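PDB 6KPB: scarecrow-like protein 3 from Arabidopsis thaliana, which binds zinc finger proteins of the IDD group, including JACKDAW, and probably acts as a GRAS-family transcription factor in plant development. Local coordinates for residues A[423-436]-A[472-484]. Numbering follows the deposited sequence.
Sequences SQRIDLAGFGNVPL and RPLYSVSAWRCRK
Gly432 and Arg481 form a hydrogen-bonded pair of a short antiparallel contact in the predicted SAW region, where strand 431-434 joins the C-terminal strand 472-482 in the GRAS domain's mixed sheet. The reciprocal backbone bonds, Gly432 N to Arg481 O at 2.5 Å and Arg481 N to Gly432 O at 2.7 Å, are both nearly straight, and Arg483 N continues the pairing to Gly430 O. A Schellman motif with Gly430 at positive phi ends helix 419-428 and turns the chain directly into the strand, which places helix and strand on opposite faces of the Trp480 indole. With its CG anti to the carbonyl carbon (chi1 -50°), the indole lies between them: Ile426 CG2 sits over one face, 3.8 Å from the centroid of the five-membered ring in a CH-pi contact, while Asn433 ND2 lies over the opposite face, offset toward the rim, its amide plane turned 65° from the ring. Ser423 OG meets the benzo edge in plane, 3.7 Å from Trp480 CH2. Leu335 of helix 330-340 packs against Ile426 in turn. Trp480 NE1 donates a bent bond to Ser478 OG at 2.7 Å, tilted from the ring plane; this bond and the packing on both faces probably set the ring's rotation together.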
# COMPACT_ATOMS: atom_id res chain seq x y z
N SER A 423 -2.41 -26.72 27.20
CA SER A 423 -3.17 -27.51 28.16
C SER A 423 -2.72 -27.21 29.59
O SER A 423 -3.55 -26.93 30.46
CB SER A 423 -3.05 -29.00 27.85
OG SER A 423 -3.64 -29.30 26.60
N GLN A 424 -1.41 -27.27 29.84
CA GLN A 424 -0.89 -26.92 31.16
C GLN A 424 -1.29 -25.50 31.54
O GLN A 424 -1.75 -25.25 32.66
CB GLN A 424 0.63 -27.07 31.18
CG GLN A 424 1.15 -28.46 30.91
CD GLN A 424 2.65 -28.56 31.13
OE1 GLN A 424 3.22 -27.81 31.92
NE2 GLN A 424 3.30 -29.48 30.43
N ARG A 425 -1.11 -24.56 30.61
CA ARG A 425 -1.41 -23.16 30.89
C ARG A 425 -2.89 -22.97 31.22
O ARG A 425 -3.23 -22.28 32.19
CB ARG A 425 -1.01 -22.31 29.68
CG ARG A 425 -0.81 -20.84 29.99
CD ARG A 425 -0.41 -20.07 28.74
NE ARG A 425 0.82 -20.58 28.14
CZ ARG A 425 2.04 -20.24 28.54
NH1 ARG A 425 3.11 -20.75 27.93
NH2 ARG A 425 2.20 -19.39 29.55
N ILE A 426 -3.77 -23.58 30.44
CA ILE A 426 -5.21 -23.43 30.67
C ILE A 426 -5.64 -24.20 31.90
O ILE A 426 -6.47 -23.73 32.69
CB ILE A 426 -5.99 -23.85 29.41
CG1 ILE A 426 -5.74 -22.86 28.27
CG2 ILE A 426 -7.48 -23.97 29.71
CD1 ILE A 426 -6.35 -23.28 26.95
N ASP A 427 -5.09 -25.40 32.10
CA ASP A 427 -5.46 -26.20 33.27
C ASP A 427 -4.99 -25.55 34.56
O ASP A 427 -5.68 -25.62 35.58
CB ASP A 427 -4.90 -27.62 33.13
CG ASP A 427 -5.19 -28.48 34.35
OD1 ASP A 427 -4.44 -28.38 35.34
OD2 ASP A 427 -6.16 -29.26 34.30
N LEU A 428 -3.82 -24.91 34.54
CA LEU A 428 -3.35 -24.19 35.71
C LEU A 428 -4.22 -22.97 36.03
O LEU A 428 -4.25 -22.53 37.18
CB LEU A 428 -1.90 -23.75 35.53
CG LEU A 428 -0.83 -24.79 35.87
CD1 LEU A 428 0.56 -24.16 35.81
CD2 LEU A 428 -1.09 -25.40 37.24
N ALA A 429 -4.91 -22.42 35.03
CA ALA A 429 -5.78 -21.28 35.25
C ALA A 429 -7.12 -21.66 35.88
O ALA A 429 -7.95 -20.78 36.10
CB ALA A 429 -6.03 -20.54 33.93
N GLY A 430 -7.33 -22.94 36.17
CA GLY A 430 -8.55 -23.39 36.81
C GLY A 430 -9.55 -24.06 35.90
O GLY A 430 -10.70 -24.24 36.31
N PHE A 431 -9.16 -24.42 34.68
CA PHE A 431 -10.06 -25.07 33.74
C PHE A 431 -9.80 -26.57 33.69
O PHE A 431 -8.66 -27.01 33.82
CB PHE A 431 -9.91 -24.47 32.34
CG PHE A 431 -10.36 -23.04 32.24
CD1 PHE A 431 -11.67 -22.73 31.94
CD2 PHE A 431 -9.46 -22.00 32.44
CE1 PHE A 431 -12.09 -21.41 31.85
CE2 PHE A 431 -9.87 -20.68 32.35
CZ PHE A 431 -11.19 -20.39 32.05
N GLY A 432 -10.87 -27.33 33.50
CA GLY A 432 -10.77 -28.77 33.31
C GLY A 432 -11.11 -29.11 31.87
O GLY A 432 -12.04 -28.54 31.29
N ASN A 433 -10.37 -30.06 31.30
CA ASN A 433 -10.57 -30.42 29.90
C ASN A 433 -11.88 -31.17 29.72
O ASN A 433 -12.22 -32.06 30.50
CB ASN A 433 -9.40 -31.26 29.39
CG ASN A 433 -9.60 -31.72 27.96
OD1 ASN A 433 -9.68 -32.92 27.69
ND2 ASN A 433 -9.71 -30.77 27.04
N VAL A 434 -12.61 -30.80 28.68
CA VAL A 434 -13.83 -31.49 28.28
C VAL A 434 -13.54 -32.18 26.95
O VAL A 434 -13.43 -31.51 25.91
CB VAL A 434 -15.02 -30.53 28.16
CG1 VAL A 434 -16.30 -31.30 27.83
CG2 VAL A 434 -15.20 -29.75 29.45
N PRO A 435 -13.38 -33.50 26.93
CA PRO A 435 -13.02 -34.18 25.68
C PRO A 435 -14.07 -33.96 24.60
O PRO A 435 -15.27 -33.94 24.87
CB PRO A 435 -12.94 -35.66 26.09
CG PRO A 435 -13.72 -35.75 27.37
CD PRO A 435 -13.53 -34.44 28.05
N LEU A 436 -13.60 -33.77 23.37
CA LEU A 436 -14.49 -33.59 22.25
C LEU A 436 -15.26 -34.88 21.96
O LEU A 436 -14.76 -35.98 22.20
CB LEU A 436 -13.71 -33.16 21.01
CG LEU A 436 -12.97 -31.82 21.14
CD1 LEU A 436 -12.15 -31.52 19.90
CD2 LEU A 436 -13.95 -30.70 21.43
N ARG A 472 2.23 -33.25 9.35
CA ARG A 472 2.63 -32.03 10.04
C ARG A 472 1.45 -31.45 10.80
O ARG A 472 0.42 -31.14 10.18
CB ARG A 472 3.16 -31.01 9.06
CG ARG A 472 3.70 -29.74 9.71
CD ARG A 472 5.02 -30.01 10.41
NE ARG A 472 5.49 -28.84 11.14
CZ ARG A 472 6.69 -28.74 11.71
NH1 ARG A 472 7.55 -29.75 11.61
NH2 ARG A 472 7.04 -27.64 12.36
N PRO A 473 1.53 -31.29 12.12
CA PRO A 473 0.45 -30.63 12.85
C PRO A 473 0.35 -29.15 12.49
O PRO A 473 1.36 -28.48 12.26
CB PRO A 473 0.85 -30.81 14.32
CG PRO A 473 1.84 -31.93 14.33
CD PRO A 473 2.57 -31.82 13.02
N LEU A 474 -0.88 -28.65 12.43
CA LEU A 474 -1.14 -27.27 12.06
C LEU A 474 -1.94 -26.52 13.12
O LEU A 474 -1.52 -25.44 13.55
CB LEU A 474 -1.88 -27.21 10.71
CG LEU A 474 -1.13 -27.75 9.50
CD1 LEU A 474 -1.99 -27.64 8.25
CD2 LEU A 474 0.20 -27.02 9.31
N TYR A 475 -3.08 -27.05 13.54
CA TYR A 475 -3.93 -26.37 14.51
C TYR A 475 -4.52 -27.39 15.47
O TYR A 475 -4.65 -28.57 15.15
CB TYR A 475 -5.07 -25.60 13.83
CG TYR A 475 -4.62 -24.54 12.85
CD1 TYR A 475 -4.35 -24.86 11.53
CD2 TYR A 475 -4.48 -23.22 13.25
CE1 TYR A 475 -3.94 -23.90 10.63
CE2 TYR A 475 -4.08 -22.24 12.35
CZ TYR A 475 -3.81 -22.59 11.05
OH TYR A 475 -3.41 -21.62 10.16
N SER A 476 -4.87 -26.90 16.66
CA SER A 476 -5.51 -27.72 17.68
C SER A 476 -6.85 -27.11 18.07
O SER A 476 -7.06 -25.90 17.96
CB SER A 476 -4.61 -27.85 18.93
OG SER A 476 -4.36 -26.59 19.52
N VAL A 477 -7.77 -27.97 18.52
CA VAL A 477 -9.07 -27.56 19.02
C VAL A 477 -9.31 -28.27 20.35
O VAL A 477 -9.17 -29.49 20.43
CB VAL A 477 -10.21 -27.88 18.03
CG1 VAL A 477 -11.54 -27.37 18.56
CG2 VAL A 477 -9.91 -27.27 16.66
N SER A 478 -9.67 -27.51 21.38
CA SER A 478 -9.84 -28.07 22.71
C SER A 478 -10.96 -27.35 23.44
O SER A 478 -11.18 -26.15 23.25
CB SER A 478 -8.54 -27.97 23.52
OG SER A 478 -8.12 -26.63 23.66
N ALA A 479 -11.67 -28.09 24.29
CA ALA A 479 -12.79 -27.58 25.05
C ALA A 479 -12.49 -27.68 26.54
O ALA A 479 -11.86 -28.64 26.99
CB ALA A 479 -14.08 -28.35 24.73
N TRP A 480 -12.94 -26.68 27.31
CA TRP A 480 -12.58 -26.57 28.71
C TRP A 480 -13.77 -26.08 29.52
O TRP A 480 -14.59 -25.29 29.04
CB TRP A 480 -11.39 -25.63 28.91
CG TRP A 480 -10.24 -25.95 28.00
CD1 TRP A 480 -10.06 -25.51 26.72
CD2 TRP A 480 -9.12 -26.79 28.30
NE1 TRP A 480 -8.89 -26.02 26.21
CE2 TRP A 480 -8.30 -26.81 27.16
CE3 TRP A 480 -8.73 -27.52 29.43
CZ2 TRP A 480 -7.11 -27.54 27.11
CZ3 TRP A 480 -7.56 -28.24 29.38
CH2 TRP A 480 -6.76 -28.25 28.23
N ARG A 481 -13.85 -26.55 30.76
CA ARG A 481 -14.86 -26.11 31.72
C ARG A 481 -14.17 -25.66 33.00
O ARG A 481 -13.01 -26.01 33.25
CB ARG A 481 -15.86 -27.23 32.05
CG ARG A 481 -15.21 -28.40 32.77
CD ARG A 481 -16.24 -29.34 33.37
NE ARG A 481 -16.00 -29.54 34.80
CZ ARG A 481 -15.06 -30.34 35.29
NH1 ARG A 481 -14.92 -30.47 36.61
NH2 ARG A 481 -14.26 -31.02 34.48
N CYS A 482 -14.89 -24.90 33.81
CA CYS A 482 -14.33 -24.35 35.03
C CYS A 482 -14.26 -25.41 36.13
O CYS A 482 -15.22 -26.15 36.35
CB CYS A 482 -15.16 -23.16 35.51
SG CYS A 482 -15.09 -21.73 34.41
N ARG A 483 -13.12 -25.47 36.81
CA ARG A 483 -12.93 -26.39 37.92
C ARG A 483 -13.22 -25.68 39.24
O ARG A 483 -13.20 -24.45 39.33
CB ARG A 483 -11.50 -26.95 37.92
CG ARG A 483 -11.31 -28.19 38.77
CD ARG A 483 -9.85 -28.57 38.94
NE ARG A 483 -9.26 -29.04 37.69
CZ ARG A 483 -8.43 -28.32 36.93
NH1 ARG A 483 -8.10 -27.09 37.30
NH2 ARG A 483 -7.95 -28.84 35.81
N LYS A 484 -13.51 -26.48 40.27
CA LYS A 484 -13.78 -25.99 41.62
C LYS A 484 -14.99 -25.06 41.69
O LYS A 484 -15.66 -24.79 40.70
CB LYS A 484 -12.55 -25.27 42.19
CG LYS A 484 -11.46 -26.20 42.70
CD LYS A 484 -10.21 -25.43 43.08
CE LYS A 484 -9.75 -25.77 44.49
NZ LYS A 484 -8.34 -26.27 44.51
OXT LYS A 484 -15.33 -24.56 42.77